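Local coordinates for protein predicted ATPase involved in replication control, Cdc46/Mcm family (Methanopyrus kandleri AV19, PDB 3F8T) that probably acts as an ATP-dependent MCM-type helicase in DNA replication, binding ATP and single-stranded DNA, at residues Ala295-Asp300 and Gly327-Asp332. The protein carries 2 engineered substitutions. Residues are numbered along the deposited sequence; the frame is centred on the assembly and turned at random.
Sequences AAVLAD and GTVTVD
In Val297, CG1 is anti to the backbone N (chi1 177°), which puts CG2 opposite the carbonyl carbon and on the side of Val329. Val329 has chi1 -48°: its CG1 lies opposite its own carbonyl carbon, and its CG2 sits between the backbone N and the carbonyl carbon. The two side chains cross at about a right angle. Their closest approach is Val297 CG2 to Val329 CG2, 3.4 Å, tighter than usual for two methyl carbons. The other branch, Val329 CG1, faces the neighbouring residue of the helix and lies 3.8 Å from Ala296 CB. It also comes within 4.2 Å of Val297 CG2. Val329 therefore spreads its two methyls over two successive residues of one short helix. The backbones stay apart, with the CA atoms of Val297 and Val329 7.2 Å from each other.

The contact joins helix 295-298 to strand 328-331 inside the MCM P-loop domain. That strand pairs antiparallel with strand 334-337. This hairpin lies between helix 314-326 and core strand 341-346, consistent with the presensor-1 hairpin of MCM AAA+ domains. Helix 295-298 follows the antiparallel pair 281-285/289-293, which probably corresponds to the helix-2 insert. Leu336 touches both valines and extends the apolar cluster. On the strand's other side, Thr328 and Thr330 both hydrogen-bond to Glu322. Asp300, just after the helix, forms a salt bridge with Arg339. All three touching residues are buried and aliphatic. Methyl packing thus contributes to seating the hairpin on the helix: the contact is small and apolar, and depends on the fit of methyls rather than on directional bonds.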
# COMPACT_ATOMS: atom_id res chain seq x y z
N ALA A 295 4.30 -0.98 11.88
CA ALA A 295 3.09 -1.44 11.22
C ALA A 295 2.38 -0.42 10.34
O ALA A 295 1.95 -0.76 9.26
CB ALA A 295 2.10 -2.02 12.25
N ALA A 296 2.21 0.81 10.84
CA ALA A 296 1.43 1.82 10.11
C ALA A 296 2.10 2.18 8.78
O ALA A 296 1.44 2.39 7.76
CB ALA A 296 1.22 3.04 10.96
N VAL A 297 3.43 2.26 8.82
CA VAL A 297 4.26 2.50 7.63
C VAL A 297 4.19 1.30 6.66
O VAL A 297 4.05 1.49 5.45
CB VAL A 297 5.73 2.83 8.06
CG1 VAL A 297 6.64 3.01 6.85
CG2 VAL A 297 5.73 4.11 8.90
N LEU A 298 4.28 0.08 7.18
CA LEU A 298 4.17 -1.09 6.30
C LEU A 298 2.77 -1.25 5.70
O LEU A 298 2.59 -1.93 4.68
CB LEU A 298 4.61 -2.37 7.02
CG LEU A 298 6.10 -2.43 7.43
CD1 LEU A 298 6.35 -3.68 8.26
CD2 LEU A 298 6.98 -2.41 6.18
N ALA A 299 1.77 -0.62 6.32
CA ALA A 299 0.37 -0.68 5.84
C ALA A 299 0.04 0.49 4.91
O ALA A 299 -1.10 0.63 4.47
CB ALA A 299 -0.60 -0.67 7.04
N ASP A 300 1.03 1.33 4.60
CA ASP A 300 0.83 2.44 3.66
C ASP A 300 0.09 1.98 2.40
O ASP A 300 0.51 1.04 1.72
CB ASP A 300 2.19 3.08 3.30
CG ASP A 300 2.05 4.27 2.35
OD1 ASP A 300 1.37 5.24 2.69
OD2 ASP A 300 2.68 4.27 1.26
N GLY A 327 -1.95 10.83 7.56
CA GLY A 327 -1.35 9.77 6.74
C GLY A 327 0.16 9.62 6.87
O GLY A 327 0.84 9.15 5.93
N THR A 328 0.68 10.02 8.03
CA THR A 328 2.09 9.89 8.34
C THR A 328 2.30 9.33 9.74
O THR A 328 1.39 9.35 10.58
CB THR A 328 2.81 11.28 8.28
OG1 THR A 328 2.22 12.16 9.24
CG2 THR A 328 2.68 11.90 6.90
N VAL A 329 3.50 8.83 9.97
CA VAL A 329 4.04 8.69 11.31
C VAL A 329 5.33 9.48 11.32
O VAL A 329 6.01 9.59 10.29
CB VAL A 329 4.36 7.22 11.72
CG1 VAL A 329 3.20 6.28 11.41
CG2 VAL A 329 5.62 6.73 11.07
N THR A 330 5.67 10.01 12.49
CA THR A 330 6.90 10.78 12.66
C THR A 330 7.69 10.16 13.80
O THR A 330 7.14 9.85 14.87
CB THR A 330 6.62 12.27 12.91
OG1 THR A 330 5.74 12.78 11.90
CG2 THR A 330 7.94 13.10 12.88
N VAL A 331 8.96 9.91 13.52
CA VAL A 331 9.89 9.44 14.53
C VAL A 331 11.13 10.33 14.43
O VAL A 331 11.76 10.41 13.37
CB VAL A 331 10.22 7.93 14.34
CG1 VAL A 331 10.77 7.64 12.96
CG2 VAL A 331 11.17 7.43 15.42
N ASP A 332 11.45 11.04 15.51
CA ASP A 332 12.64 11.91 15.56
C ASP A 332 12.74 12.89 14.38
O ASP A 332 13.80 13.06 13.74
CB ASP A 332 13.90 11.04 15.68
CG ASP A 332 13.92 10.23 16.97
OD1 ASP A 332 13.39 10.71 17.99
OD2 ASP A 332 14.47 9.10 16.97